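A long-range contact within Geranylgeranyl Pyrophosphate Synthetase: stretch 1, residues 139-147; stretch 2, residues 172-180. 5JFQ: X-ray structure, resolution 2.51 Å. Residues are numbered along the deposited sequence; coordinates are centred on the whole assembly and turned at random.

Stretch 1, residues 139-147: KLARVCVEI
Stretch 2 (172-180) VRKKTGVLI

How do the two stretches run? Both are helical and nearly antiparallel, at 154° between N-to-C directions, with axes approaching to 8.0 Å. The register sets Val 143 CA 6.0 Å from Val 178 CA and Ile 147 CA only 4.5 Å from Lys 175 CA. Stretch 2 widens into a pi-type turn at 173-177, where Val 178 N bonds Arg 173 O at 2.8 Å.

What does Glu 146 do? It covers the most surface, pointing toward stretch 2 with chi1 m and chi2 -145°. Its carboxylate forms a salt bridge with extended Arg 173 (chi1 to chi3 all t): Arg 173 NH2 gives Glu 146 OE1 a weak hydrogen bond of 3.1 Å, and Arg 173 NH1 reaches Glu 146 OE2 at 3.2 Å. Lys 174 (m, t, t, p) brings Lys 174 CE to 3.1 Å from Glu 146 OE2.

Why does Ile 147 fit so closely? Ile 147 has its CA-to-CB bond sideways, chi1 m and chi2 t; Ile 147 CA makes a CA-H...O contact with Lys 174 O at 3.6 Å. Ile 147 CD1 lies 3.8 Å from Leu 179 CB.

What fills the remaining apolar seam? Buried Val 143 (t) places Val 143 CG1 3.9 Å from both Val 178 CG2 and Leu 179 CD1; Val 178 is m, Leu 179 t, p. These branched hydrocarbon side chains suit a buried seam; the two stretches together bury 475 Å², both sides summed.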

ATOM      1  N   LYS B 139      12.551  -7.561  -0.582  1.00 45.64           N
ATOM      2  CA  LYS B 139      12.008  -8.772   0.017  1.00 44.25           C
ATOM      3  C   LYS B 139      10.705  -8.495   0.765  1.00 45.64           C
ATOM      4  O   LYS B 139       9.739  -9.257   0.640  1.00 46.47           O
ATOM      5  CB  LYS B 139      13.071  -9.391   0.917  1.00 43.91           C
ATOM      6  CG  LYS B 139      14.254  -9.975   0.103  1.00 46.17           C
ATOM      7  CD  LYS B 139      15.493 -10.215   0.970  1.00 45.10           C
ATOM      8  CE  LYS B 139      16.705 -10.669   0.150  1.00 46.67           C
ATOM      9  NZ  LYS B 139      16.691 -12.097  -0.292  1.00 49.96           N
ATOM     10  N   LEU B 140      10.652  -7.394   1.518  1.00 44.06           N
ATOM     11  CA  LEU B 140       9.437  -7.020   2.223  1.00 44.93           C
ATOM     12  C   LEU B 140       8.317  -6.648   1.269  1.00 49.32           C
ATOM     13  O   LEU B 140       7.142  -6.863   1.576  1.00 45.28           O
ATOM     14  CB  LEU B 140       9.723  -5.860   3.164  1.00 41.17           C
ATOM     15  CG  LEU B 140       8.493  -5.298   3.873  1.00 43.79           C
ATOM     16  CD1 LEU B 140       7.814  -6.351   4.746  1.00 46.30           C
ATOM     17  CD2 LEU B 140       8.878  -4.099   4.694  1.00 46.24           C
ATOM     18  N   ALA B 141       8.649  -6.084   0.117  1.00 50.69           N
ATOM     19  CA  ALA B 141       7.597  -5.738  -0.827  1.00 48.42           C
ATOM     20  C   ALA B 141       7.036  -6.987  -1.498  1.00 45.99           C
ATOM     21  O   ALA B 141       5.834  -7.062  -1.773  1.00 48.65           O
ATOM     22  CB  ALA B 141       8.133  -4.740  -1.861  1.00 47.84           C
ATOM     23  N   ARG B 142       7.892  -7.968  -1.790  1.00 46.43           N
ATOM     24  CA  ARG B 142       7.412  -9.236  -2.330  1.00 50.23           C
ATOM     25  C   ARG B 142       6.561  -9.960  -1.303  1.00 53.80           C
ATOM     26  O   ARG B 142       5.543 -10.586  -1.636  1.00 48.03           O
ATOM     27  CB  ARG B 142       8.593 -10.109  -2.733  1.00 47.55           C
ATOM     28  CG  ARG B 142       9.196  -9.757  -4.064  1.00 55.59           C
ATOM     29  CD  ARG B 142       8.908 -10.860  -5.107  1.00 63.22           C
ATOM     30  NE  ARG B 142       7.541 -11.385  -5.049  1.00 59.67           N
ATOM     31  CZ  ARG B 142       6.525 -10.961  -5.802  1.00 56.94           C
ATOM     32  NH1 ARG B 142       6.686  -9.986  -6.686  1.00 51.92           N
ATOM     33  NH2 ARG B 142       5.328 -11.524  -5.671  1.00 67.48           N
ATOM     34  N   VAL B 143       6.996  -9.898  -0.047  1.00 52.18           N
ATOM     35  CA  VAL B 143       6.226 -10.418   1.071  1.00 49.36           C
ATOM     36  C   VAL B 143       4.835  -9.799   1.079  1.00 49.47           C
ATOM     37  O   VAL B 143       3.825 -10.506   1.193  1.00 54.99           O
ATOM     38  CB  VAL B 143       7.011 -10.156   2.377  1.00 43.17           C
ATOM     39  CG1 VAL B 143       6.124 -10.222   3.599  1.00 46.05           C
ATOM     40  CG2 VAL B 143       8.174 -11.126   2.480  1.00 40.33           C
ATOM     41  N   CYS B 144       4.759  -8.478   0.906  1.00 47.00           N
ATOM     42  CA  CYS B 144       3.470  -7.801   0.891  1.00 46.77           C
ATOM     43  C   CYS B 144       2.624  -8.244  -0.298  1.00 50.97           C
ATOM     44  O   CYS B 144       1.404  -8.388  -0.182  1.00 48.72           O
ATOM     45  CB  CYS B 144       3.688  -6.290   0.883  1.00 41.27           C
ATOM     46  SG  CYS B 144       4.393  -5.649   2.432  1.00 43.73           S
ATOM     47  N   VAL B 145       3.249  -8.469  -1.453  1.00 52.65           N
ATOM     48  CA  VAL B 145       2.499  -9.001  -2.584  1.00 47.79           C
ATOM     49  C   VAL B 145       1.906 -10.348  -2.218  1.00 50.49           C
ATOM     50  O   VAL B 145       0.754 -10.646  -2.549  1.00 52.52           O
ATOM     51  CB  VAL B 145       3.394  -9.098  -3.834  1.00 47.82           C
ATOM     52  CG1 VAL B 145       2.675  -9.829  -4.951  1.00 45.79           C
ATOM     53  CG2 VAL B 145       3.844  -7.706  -4.295  1.00 47.56           C
ATOM     54  N   GLU B 146       2.672 -11.175  -1.502  1.00 51.52           N
ATOM     55  CA  GLU B 146       2.215 -12.526  -1.210  1.00 51.40           C
ATOM     56  C   GLU B 146       1.103 -12.529  -0.172  1.00 53.36           C
ATOM     57  O   GLU B 146       0.146 -13.296  -0.301  1.00 54.61           O
ATOM     58  CB  GLU B 146       3.383 -13.390  -0.761  1.00 53.57           C
ATOM     59  CG  GLU B 146       4.300 -13.768  -1.905  1.00 57.77           C
ATOM     60  CD  GLU B 146       4.873 -15.158  -1.741  1.00 66.29           C
ATOM     61  OE1 GLU B 146       5.927 -15.289  -1.080  1.00 60.84           O
ATOM     62  OE2 GLU B 146       4.256 -16.124  -2.256  1.00 71.11           O
ATOM     63  N   ILE B 147       1.199 -11.678   0.854  1.00 52.53           N
ATOM     64  CA  ILE B 147       0.085 -11.530   1.793  1.00 55.36           C
ATOM     65  C   ILE B 147      -1.197 -11.199   1.045  1.00 50.55           C
ATOM     66  O   ILE B 147      -2.262 -11.753   1.336  1.00 59.32           O
ATOM     67  CB  ILE B 147       0.395 -10.457   2.857  1.00 56.20           C
ATOM     68  CG1 ILE B 147       1.736 -10.726   3.544  1.00 50.96           C
ATOM     69  CG2 ILE B 147      -0.747 -10.363   3.875  1.00 48.43           C
ATOM     70  CD1 ILE B 147       2.010  -9.782   4.677  1.00 47.92           C
ATOM     71  N   VAL B 172      -1.889 -20.268   3.883  1.00 57.81           N
ATOM     72  CA  VAL B 172      -1.436 -19.844   5.204  1.00 63.99           C
ATOM     73  C   VAL B 172       0.017 -19.394   5.138  1.00 61.40           C
ATOM     74  O   VAL B 172       0.415 -18.439   5.821  1.00 60.03           O
ATOM     75  CB  VAL B 172      -1.651 -20.953   6.255  1.00 64.50           C
ATOM     76  CG1 VAL B 172      -0.764 -22.132   5.989  1.00 68.24           C
ATOM     77  CG2 VAL B 172      -1.328 -20.421   7.624  1.00 65.16           C
ATOM     78  N   ARG B 173       0.816 -20.041   4.289  1.00 58.91           N
ATOM     79  CA  ARG B 173       2.211 -19.651   4.138  1.00 63.82           C
ATOM     80  C   ARG B 173       2.322 -18.200   3.680  1.00 61.45           C
ATOM     81  O   ARG B 173       3.133 -17.429   4.213  1.00 60.20           O
ATOM     82  CB  ARG B 173       2.901 -20.602   3.156  1.00 64.64           C
ATOM     83  CG  ARG B 173       4.318 -20.231   2.793  1.00 62.19           C
ATOM     84  CD  ARG B 173       4.693 -20.779   1.426  1.00 59.39           C
ATOM     85  NE  ARG B 173       5.727 -19.943   0.840  1.00 72.11           N
ATOM     86  CZ  ARG B 173       5.522 -19.066  -0.135  1.00 72.41           C
ATOM     87  NH1 ARG B 173       4.313 -18.929  -0.660  1.00 70.12           N
ATOM     88  NH2 ARG B 173       6.533 -18.334  -0.593  1.00 74.77           N
ATOM     89  N   LYS B 174       1.492 -17.806   2.708  1.00 60.36           N
ATOM     90  CA  LYS B 174       1.471 -16.428   2.236  1.00 55.98           C
ATOM     91  C   LYS B 174       0.756 -15.505   3.222  1.00 58.48           C
ATOM     92  O   LYS B 174       1.256 -14.418   3.533  1.00 59.80           O
ATOM     93  CB  LYS B 174       0.792 -16.348   0.871  1.00 51.86           C
ATOM     94  CG  LYS B 174       1.501 -17.031  -0.274  1.00 53.72           C
ATOM     95  CD  LYS B 174       0.779 -16.663  -1.568  1.00 59.06           C
ATOM     96  CE  LYS B 174       1.457 -17.211  -2.807  1.00 65.54           C
ATOM     97  NZ  LYS B 174       1.260 -18.676  -2.987  1.00 74.73           N
ATOM     98  N   LYS B 175      -0.409 -15.921   3.731  1.00 55.17           N
ATOM     99  CA  LYS B 175      -1.289 -14.968   4.405  1.00 59.74           C
ATOM    100  C   LYS B 175      -0.716 -14.532   5.744  1.00 56.99           C
ATOM    101  O   LYS B 175      -0.765 -13.344   6.089  1.00 59.05           O
ATOM    102  CB  LYS B 175      -2.695 -15.555   4.584  1.00 56.06           C
ATOM    103  CG  LYS B 175      -3.718 -14.566   5.168  1.00 56.96           C
ATOM    104  CD  LYS B 175      -3.674 -13.210   4.442  1.00 62.63           C
ATOM    105  CE  LYS B 175      -4.488 -12.108   5.143  1.00 63.75           C
ATOM    106  NZ  LYS B 175      -3.944 -11.638   6.454  1.00 67.64           N
ATOM    107  N   THR B 176      -0.171 -15.470   6.515  1.00 51.72           N
ATOM    108  CA  THR B 176       0.413 -15.113   7.796  1.00 61.64           C
ATOM    109  C   THR B 176       1.850 -15.598   7.989  1.00 61.23           C
ATOM    110  O   THR B 176       2.501 -15.159   8.942  1.00 58.67           O
ATOM    111  CB  THR B 176      -0.469 -15.636   8.940  1.00 66.24           C
ATOM    112  OG1 THR B 176      -0.610 -17.055   8.820  1.00 66.73           O
ATOM    113  CG2 THR B 176      -1.872 -14.983   8.895  1.00 61.87           C
ATOM    114  N   GLY B 177       2.377 -16.439   7.100  1.00 56.01           N
ATOM    115  CA  GLY B 177       3.686 -17.032   7.280  1.00 56.46           C
ATOM    116  C   GLY B 177       4.855 -16.174   6.831  1.00 60.48           C
ATOM    117  O   GLY B 177       5.794 -15.945   7.612  1.00 57.42           O
ATOM    118  N   VAL B 178       4.820 -15.686   5.582  1.00 61.00           N
ATOM    119  CA  VAL B 178       5.966 -14.939   5.056  1.00 54.91           C
ATOM    120  C   VAL B 178       6.220 -13.683   5.873  1.00 50.57           C
ATOM    121  O   VAL B 178       7.375 -13.319   6.111  1.00 58.55           O
ATOM    122  CB  VAL B 178       5.796 -14.603   3.560  1.00 55.85           C
ATOM    123  CG1 VAL B 178       5.898 -15.864   2.693  1.00 52.96           C
ATOM    124  CG2 VAL B 178       4.507 -13.807   3.297  1.00 56.73           C
ATOM    125  N   LEU B 179       5.173 -12.995   6.326  1.00 45.27           N
ATOM    126  CA  LEU B 179       5.454 -11.851   7.186  1.00 49.96           C
ATOM    127  C   LEU B 179       6.148 -12.296   8.464  1.00 55.28           C
ATOM    128  O   LEU B 179       6.926 -11.534   9.046  1.00 53.87           O
ATOM    129  CB  LEU B 179       4.192 -11.057   7.517  1.00 47.45           C
ATOM    130  CG  LEU B 179       4.494  -9.682   8.116  1.00 46.16           C
ATOM    131  CD1 LEU B 179       5.321  -8.879   7.146  1.00 47.53           C
ATOM    132  CD2 LEU B 179       3.241  -8.924   8.477  1.00 44.34           C
ATOM    133  N   ILE B 180       5.905 -13.529   8.904  1.00 59.95           N
ATOM    134  CA  ILE B 180       6.651 -14.003  10.058  1.00 59.67           C
ATOM    135  C   ILE B 180       8.026 -14.478   9.634  1.00 57.20           C
ATOM    136  O   ILE B 180       8.991 -14.313  10.379  1.00 59.75           O
ATOM    137  CB  ILE B 180       5.871 -15.096  10.796  1.00 59.50           C
ATOM    138  CG1 ILE B 180       4.474 -14.569  11.135  1.00 57.29           C
ATOM    139  CG2 ILE B 180       6.620 -15.480  12.058  1.00 58.36           C
ATOM    140  CD1 ILE B 180       3.619 -15.499  11.973  1.00 58.12           C
TER